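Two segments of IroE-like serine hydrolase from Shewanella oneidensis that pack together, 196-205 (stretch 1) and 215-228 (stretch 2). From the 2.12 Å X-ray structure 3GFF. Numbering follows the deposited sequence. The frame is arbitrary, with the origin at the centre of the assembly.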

ATOM      1  N   GLN A 196      15.861 -17.360   0.717  1.00 22.70           N
ATOM      2  CA  GLN A 196      14.429 -17.062   0.866  1.00 22.64           C
ATOM      3  C   GLN A 196      13.849 -16.516  -0.431  1.00 22.39           C
ATOM      4  O   GLN A 196      14.463 -15.706  -1.092  1.00 22.74           O
ATOM      5  CB  GLN A 196      14.167 -16.099   2.032  1.00 22.75           C
ATOM      6  CG  GLN A 196      14.270 -16.813   3.427  1.00 23.03           C
ATOM      7  CD  GLN A 196      14.159 -15.843   4.606  1.00 22.80           C
ATOM      8  OE1 GLN A 196      15.147 -15.283   5.042  1.00 26.17           O
ATOM      9  NE2 GLN A 196      12.976 -15.704   5.158  1.00 20.61           N
ATOM     10  N   LEU A 197      12.667 -17.011  -0.783  1.00 22.50           N
ATOM     11  CA  LEU A 197      11.938 -16.614  -1.970  1.00 22.67           C
ATOM     12  C   LEU A 197      10.461 -16.447  -1.599  1.00 21.82           C
ATOM     13  O   LEU A 197       9.872 -17.305  -0.930  1.00 21.63           O
ATOM     14  CB  LEU A 197      12.046 -17.669  -3.085  1.00 23.43           C
ATOM     15  CG  LEU A 197      11.140 -17.402  -4.308  1.00 24.33           C
ATOM     16  CD1 LEU A 197      11.575 -16.159  -5.116  1.00 23.51           C
ATOM     17  CD2 LEU A 197      11.096 -18.624  -5.191  1.00 23.99           C
ATOM     18  N   PHE A 198       9.890 -15.324  -2.002  1.00 21.16           N
ATOM     19  CA  PHE A 198       8.446 -15.071  -1.870  1.00 20.62           C
ATOM     20  C   PHE A 198       7.955 -14.824  -3.262  1.00 20.81           C
ATOM     21  O   PHE A 198       8.547 -14.012  -3.993  1.00 24.87           O
ATOM     22  CB  PHE A 198       8.156 -13.850  -0.979  1.00 20.35           C
ATOM     23  CG  PHE A 198       6.705 -13.389  -1.012  1.00 20.79           C
ATOM     24  CD1 PHE A 198       5.764 -13.945  -0.162  1.00 20.46           C
ATOM     25  CD2 PHE A 198       6.310 -12.380  -1.879  1.00 20.70           C
ATOM     26  CE1 PHE A 198       4.446 -13.529  -0.174  1.00 20.43           C
ATOM     27  CE2 PHE A 198       5.006 -11.950  -1.901  1.00 22.24           C
ATOM     28  CZ  PHE A 198       4.061 -12.538  -1.048  1.00 21.81           C
HETATM   29  N   MSE A 199       6.900 -15.520  -3.671  1.00 22.90           N
HETATM   30  CA  MSE A 199       6.255 -15.253  -4.966  1.00 22.13           C
HETATM   31  C   MSE A 199       4.851 -14.669  -4.789  1.00 22.80           C
HETATM   32  O   MSE A 199       4.026 -15.213  -4.031  1.00 22.57           O
HETATM   33  CB  MSE A 199       6.130 -16.536  -5.809  1.00 22.68           C
HETATM   34  CG  MSE A 199       7.432 -17.075  -6.317  1.00 22.28           C
HETATM   35 SE   MSE A 199       7.228 -18.770  -7.204  0.75 23.95          SE
HETATM   36  CE  MSE A 199       5.986 -18.227  -8.636  1.00 20.77           C
ATOM     37  N   ALA A 200       4.566 -13.574  -5.495  1.00 21.57           N
ATOM     38  CA  ALA A 200       3.207 -13.011  -5.539  1.00 21.10           C
ATOM     39  C   ALA A 200       2.712 -13.483  -6.887  1.00 20.37           C
ATOM     40  O   ALA A 200       3.465 -13.416  -7.867  1.00 22.10           O
ATOM     41  CB  ALA A 200       3.198 -11.459  -5.485  1.00 19.05           C
ATOM     42  N   ILE A 201       1.473 -13.956  -6.943  1.00 20.75           N
ATOM     43  CA  ILE A 201       0.899 -14.462  -8.174  1.00 20.29           C
ATOM     44  C   ILE A 201      -0.459 -13.799  -8.378  1.00 20.95           C
ATOM     45  O   ILE A 201      -1.384 -14.034  -7.592  1.00 19.54           O
ATOM     46  CB  ILE A 201       0.735 -16.021  -8.159  1.00 19.80           C
ATOM     47  CG1 ILE A 201       2.056 -16.696  -7.812  1.00 20.15           C
ATOM     48  CG2 ILE A 201       0.197 -16.520  -9.529  1.00 18.06           C
ATOM     49  CD1 ILE A 201       1.991 -18.239  -7.572  1.00 19.48           C
ATOM     50  N   ALA A 202      -0.568 -12.970  -9.428  1.00 20.44           N
ATOM     51  CA  ALA A 202      -1.797 -12.248  -9.727  1.00 19.47           C
ATOM     52  C   ALA A 202      -2.719 -13.052 -10.669  1.00 20.85           C
ATOM     53  O   ALA A 202      -2.423 -14.188 -11.001  1.00 21.94           O
ATOM     54  CB  ALA A 202      -1.477 -10.855 -10.311  1.00 18.23           C
ATOM     55  N   ASN A 203      -3.829 -12.438 -11.088  1.00 21.25           N
ATOM     56  CA  ASN A 203      -4.830 -13.061 -11.956  1.00 21.12           C
ATOM     57  C   ASN A 203      -5.065 -12.211 -13.239  1.00 22.49           C
ATOM     58  O   ASN A 203      -6.189 -11.771 -13.506  1.00 23.26           O
ATOM     59  CB  ASN A 203      -6.126 -13.221 -11.144  1.00 20.33           C
ATOM     60  CG  ASN A 203      -7.193 -14.072 -11.863  1.00 19.25           C
ATOM     61  OD1 ASN A 203      -6.877 -14.865 -12.729  1.00 19.35           O
ATOM     62  ND2 ASN A 203      -8.452 -13.870 -11.513  1.00 18.57           N
ATOM     63  N   ASN A 204      -4.004 -11.953 -14.012  1.00 21.84           N
ATOM     64  CA  ASN A 204      -4.108 -11.093 -15.215  1.00 23.91           C
ATOM     65  C   ASN A 204      -4.861 -11.851 -16.320  1.00 24.35           C
ATOM     66  O   ASN A 204      -4.529 -13.022 -16.587  1.00 25.15           O
ATOM     67  CB  ASN A 204      -2.727 -10.711 -15.726  1.00 23.98           C
ATOM     68  CG  ASN A 204      -2.737  -9.459 -16.602  1.00 24.75           C
ATOM     69  OD1 ASN A 204      -3.092  -8.381 -16.138  1.00 25.14           O
ATOM     70  ND2 ASN A 204      -2.279  -9.586 -17.840  1.00 22.04           N
ATOM     71  N   PRO A 205      -5.891 -11.220 -16.930  1.00 23.78           N
ATOM     72  CA  PRO A 205      -6.644 -11.883 -18.015  1.00 24.22           C
ATOM     73  C   PRO A 205      -5.869 -12.036 -19.312  1.00 24.98           C
ATOM     74  O   PRO A 205      -6.290 -12.771 -20.208  1.00 24.03           O
ATOM     75  CB  PRO A 205      -7.835 -10.949 -18.232  1.00 24.23           C
ATOM     76  CG  PRO A 205      -7.326  -9.598 -17.748  1.00 24.37           C
ATOM     77  CD  PRO A 205      -6.430  -9.887 -16.621  1.00 23.47           C
ATOM     78  N   TYR A 215      -2.084 -18.163 -19.523  1.00 24.44           N
ATOM     79  CA  TYR A 215      -0.788 -18.829 -19.679  1.00 24.39           C
ATOM     80  C   TYR A 215       0.284 -18.324 -18.711  1.00 24.13           C
ATOM     81  O   TYR A 215       1.023 -19.116 -18.148  1.00 25.84           O
ATOM     82  CB  TYR A 215      -0.318 -18.662 -21.128  1.00 24.79           C
ATOM     83  CG  TYR A 215       1.028 -19.267 -21.449  1.00 25.16           C
ATOM     84  CD1 TYR A 215       1.127 -20.589 -21.847  1.00 25.71           C
ATOM     85  CD2 TYR A 215       2.192 -18.512 -21.401  1.00 25.20           C
ATOM     86  CE1 TYR A 215       2.339 -21.153 -22.157  1.00 25.70           C
ATOM     87  CE2 TYR A 215       3.429 -19.079 -21.724  1.00 25.52           C
ATOM     88  CZ  TYR A 215       3.482 -20.403 -22.100  1.00 25.23           C
ATOM     89  OH  TYR A 215       4.664 -21.008 -22.452  1.00 24.96           O
ATOM     90  N   HIS A 216       0.384 -17.006 -18.558  1.00 23.64           N
ATOM     91  CA  HIS A 216       1.331 -16.375 -17.633  1.00 24.11           C
ATOM     92  C   HIS A 216       1.021 -16.783 -16.167  1.00 23.79           C
ATOM     93  O   HIS A 216       1.930 -17.135 -15.398  1.00 22.91           O
ATOM     94  CB  HIS A 216       1.290 -14.841 -17.862  1.00 23.16           C
ATOM     95  CG  HIS A 216       1.721 -14.013 -16.689  1.00 23.67           C
ATOM     96  ND1 HIS A 216       3.018 -13.984 -16.213  1.00 21.52           N
ATOM     97  CD2 HIS A 216       1.026 -13.120 -15.939  1.00 23.68           C
ATOM     98  CE1 HIS A 216       3.091 -13.131 -15.212  1.00 21.72           C
ATOM     99  NE2 HIS A 216       1.891 -12.623 -15.000  1.00 21.78           N
ATOM    100  N   LYS A 217      -0.252 -16.705 -15.783  1.00 22.93           N
ATOM    101  CA  LYS A 217      -0.665 -17.091 -14.428  1.00 23.02           C
ATOM    102  C   LYS A 217      -0.391 -18.577 -14.167  1.00 23.53           C
ATOM    103  O   LYS A 217       0.149 -18.940 -13.116  1.00 24.22           O
ATOM    104  CB  LYS A 217      -2.139 -16.806 -14.210  1.00 23.12           C
ATOM    105  CG  LYS A 217      -2.672 -17.357 -12.882  1.00 23.19           C
ATOM    106  CD  LYS A 217      -4.099 -17.035 -12.624  1.00 22.77           C
ATOM    107  CE  LYS A 217      -5.036 -17.868 -13.404  1.00 22.71           C
ATOM    108  NZ  LYS A 217      -6.319 -17.895 -12.629  1.00 20.92           N
ATOM    109  N   ASP A 218      -0.729 -19.426 -15.130  1.00 23.03           N
ATOM    110  CA  ASP A 218      -0.547 -20.871 -14.967  1.00 23.98           C
ATOM    111  C   ASP A 218       0.920 -21.260 -14.788  1.00 23.86           C
ATOM    112  O   ASP A 218       1.223 -22.113 -13.954  1.00 24.10           O
ATOM    113  CB  ASP A 218      -1.224 -21.651 -16.106  1.00 25.16           C
ATOM    114  CG  ASP A 218      -2.691 -21.355 -16.205  1.00 25.16           C
ATOM    115  OD1 ASP A 218      -3.259 -20.966 -15.171  1.00 27.39           O
ATOM    116  OD2 ASP A 218      -3.284 -21.495 -17.302  1.00 25.86           O
ATOM    117  N   LEU A 219       1.823 -20.622 -15.539  1.00 24.05           N
ATOM    118  CA  LEU A 219       3.277 -20.826 -15.371  1.00 24.09           C
ATOM    119  C   LEU A 219       3.705 -20.528 -13.953  1.00 22.98           C
ATOM    120  O   LEU A 219       4.515 -21.272 -13.399  1.00 22.67           O
ATOM    121  CB  LEU A 219       4.103 -19.963 -16.349  1.00 24.64           C
ATOM    122  CG  LEU A 219       4.580 -20.645 -17.653  1.00 25.15           C
ATOM    123  CD1 LEU A 219       3.653 -21.702 -18.155  1.00 25.44           C
ATOM    124  CD2 LEU A 219       4.887 -19.663 -18.720  1.00 25.03           C
ATOM    125  N   ASN A 220       3.175 -19.444 -13.383  1.00 21.79           N
ATOM    126  CA  ASN A 220       3.477 -19.076 -11.993  1.00 21.85           C
ATOM    127  C   ASN A 220       2.960 -20.056 -10.939  1.00 22.22           C
ATOM    128  O   ASN A 220       3.696 -20.416 -10.024  1.00 20.50           O
ATOM    129  CB  ASN A 220       2.988 -17.658 -11.648  1.00 21.74           C
ATOM    130  CG  ASN A 220       3.998 -16.578 -12.035  1.00 21.02           C
ATOM    131  OD1 ASN A 220       4.832 -16.208 -11.221  1.00 22.29           O
ATOM    132  ND2 ASN A 220       3.949 -16.109 -13.265  1.00 21.23           N
ATOM    133  N   LEU A 221       1.679 -20.430 -11.051  1.00 23.43           N
ATOM    134  CA  LEU A 221       1.034 -21.334 -10.107  1.00 23.88           C
ATOM    135  C   LEU A 221       1.656 -22.739 -10.072  1.00 25.01           C
ATOM    136  O   LEU A 221       1.731 -23.360  -9.008  1.00 23.88           O
ATOM    137  CB  LEU A 221      -0.455 -21.467 -10.447  1.00 24.71           C
ATOM    138  CG  LEU A 221      -1.383 -20.271 -10.242  1.00 25.05           C
ATOM    139  CD1 LEU A 221      -2.752 -20.584 -10.905  1.00 24.29           C
ATOM    140  CD2 LEU A 221      -1.553 -19.951  -8.767  1.00 25.35           C
ATOM    141  N   ALA A 222       2.048 -23.237 -11.248  1.00 24.77           N
ATOM    142  CA  ALA A 222       2.654 -24.539 -11.381  1.00 25.48           C
ATOM    143  C   ALA A 222       4.073 -24.572 -10.840  1.00 25.53           C
ATOM    144  O   ALA A 222       4.517 -25.616 -10.322  1.00 25.75           O
ATOM    145  CB  ALA A 222       2.634 -25.003 -12.877  1.00 25.92           C
ATOM    146  N   PHE A 223       4.788 -23.455 -10.963  1.00 24.21           N
ATOM    147  CA  PHE A 223       6.182 -23.392 -10.484  1.00 24.20           C
ATOM    148  C   PHE A 223       6.192 -23.322  -8.955  1.00 23.85           C
ATOM    149  O   PHE A 223       7.029 -23.976  -8.310  1.00 24.66           O
ATOM    150  CB  PHE A 223       6.949 -22.235 -11.160  1.00 23.25           C
ATOM    151  CG  PHE A 223       8.391 -22.161 -10.792  1.00 23.32           C
ATOM    152  CD1 PHE A 223       9.282 -23.147 -11.211  1.00 23.90           C
ATOM    153  CD2 PHE A 223       8.878 -21.104 -10.056  1.00 22.70           C
ATOM    154  CE1 PHE A 223      10.615 -23.102 -10.848  1.00 23.02           C
ATOM    155  CE2 PHE A 223      10.219 -21.053  -9.705  1.00 23.31           C
ATOM    156  CZ  PHE A 223      11.082 -22.048 -10.116  1.00 23.51           C
ATOM    157  N   ALA A 224       5.253 -22.553  -8.399  1.00 23.59           N
ATOM    158  CA  ALA A 224       5.045 -22.432  -6.950  1.00 23.92           C
ATOM    159  C   ALA A 224       4.676 -23.806  -6.372  1.00 25.22           C
ATOM    160  O   ALA A 224       5.256 -24.230  -5.359  1.00 24.08           O
ATOM    161  CB  ALA A 224       3.903 -21.387  -6.626  1.00 21.66           C
ATOM    162  N   ASP A 225       3.713 -24.487  -7.024  1.00 27.28           N
ATOM    163  CA  ASP A 225       3.309 -25.851  -6.637  1.00 28.90           C
ATOM    164  C   ASP A 225       4.513 -26.772  -6.680  1.00 28.91           C
ATOM    165  O   ASP A 225       4.686 -27.588  -5.788  1.00 29.59           O
ATOM    166  CB  ASP A 225       2.191 -26.414  -7.526  1.00 30.10           C
ATOM    167  CG  ASP A 225       0.804 -25.868  -7.166  1.00 32.17           C
ATOM    168  OD1 ASP A 225       0.703 -25.071  -6.192  1.00 33.48           O
ATOM    169  OD2 ASP A 225      -0.197 -26.235  -7.858  1.00 33.50           O
ATOM    170  N   LYS A 226       5.369 -26.612  -7.693  1.00 29.55           N
ATOM    171  CA  LYS A 226       6.576 -27.436  -7.799  1.00 30.13           C
ATOM    172  C   LYS A 226       7.540 -27.135  -6.663  1.00 28.87           C
ATOM    173  O   LYS A 226       8.067 -28.065  -6.048  1.00 30.00           O
ATOM    174  CB  LYS A 226       7.255 -27.307  -9.166  1.00 30.81           C
ATOM    175  CG  LYS A 226       8.518 -28.146  -9.317  1.00 31.52           C
ATOM    176  CD  LYS A 226       9.102 -28.064 -10.717  1.00 31.76           C
ATOM    177  CE  LYS A 226       8.503 -29.069 -11.623  1.00 33.00           C
ATOM    178  NZ  LYS A 226       9.045 -30.422 -11.269  1.00 34.47           N
ATOM    179  N   LEU A 227       7.752 -25.860  -6.358  1.00 28.41           N
ATOM    180  CA  LEU A 227       8.624 -25.482  -5.242  1.00 28.12           C
ATOM    181  C   LEU A 227       8.093 -26.037  -3.891  1.00 27.68           C
ATOM    182  O   LEU A 227       8.859 -26.489  -3.037  1.00 25.16           O
ATOM    183  CB  LEU A 227       8.783 -23.965  -5.161  1.00 28.78           C
ATOM    184  CG  LEU A 227       9.789 -23.267  -6.079  1.00 28.54           C
ATOM    185  CD1 LEU A 227       9.528 -21.836  -6.089  1.00 28.94           C
ATOM    186  CD2 LEU A 227      11.223 -23.518  -5.635  1.00 29.15           C
ATOM    187  N   THR A 228       6.777 -25.990  -3.710  1.00 28.05           N
ATOM    188  CA  THR A 228       6.146 -26.444  -2.477  1.00 27.99           C
ATOM    189  C   THR A 228       6.285 -27.946  -2.316  1.00 29.26           C
ATOM    190  O   THR A 228       6.729 -28.415  -1.264  1.00 29.99           O
ATOM    191  CB  THR A 228       4.621 -26.065  -2.445  1.00 28.56           C
ATOM    192  OG1 THR A 228       4.483 -24.638  -2.519  1.00 27.84           O
ATOM    193  CG2 THR A 228       3.943 -26.597  -1.164  1.00 26.94           C
TER
HETATM  194  O   HOH W   1      -2.280 -14.467 -17.145  1.00 21.46           O

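The selenium of Met199, present here as selenomethionine, packs against the helix, within reach of three of its side chains at once: SE lies 4.0 Å from Phe223 CD2, 4.0 Å from Leu227 CD1 and 4.3 Å from Ala224 CB. Its approach to the Phe223 ring is oblique, with SE 5.3 Å from the ring centroid. The terminal methyl continues along the helix, so that Met199 CE comes within 3.5 Å of both Asn220 O and Asn220 OD1. A long, unbranched side chain (chi1 m, chi2 t, chi3 p) suits this position because it can lie among these groups.

The strand of stretch 1 and the helix of stretch 2 run roughly antiparallel, at 148°, and their axes approach to 9.1 Å. The alternation of the strand directs Leu197, Met199 and Ile201 toward the helix, while Ala200 points away. Leu197 CD2 meets Leu227 CD1 at 3.7 Å. Farther along, Ile201 CD1 lies 3.8 Å from Ala224 CB, and Ile201 CG2 lies 3.7 Å from Asn220 CB and 3.9 Å from Leu221 CD2. The small side chain of Ala224 thus lies against both Met199 and Ile201. Asn220 is buried despite its polarity; its ND2 donates to His216 O at 3.1 Å with a nearly straight geometry, and Asn220 CB packs against Ile201.

Near Asn203 the contact becomes polar. Lys217 extends its aliphatic chain past the backbone, CD lying 3.7 Å from Ala202 O, and its NZ donates a hydrogen bond to Asn203 OD1 (3.1 Å), the one direct hydrogen bond between the stretches. A water lies 2.7 Å from Asn204 O and accepts a weak hydrogen bond from Lys217 N (3.3 Å).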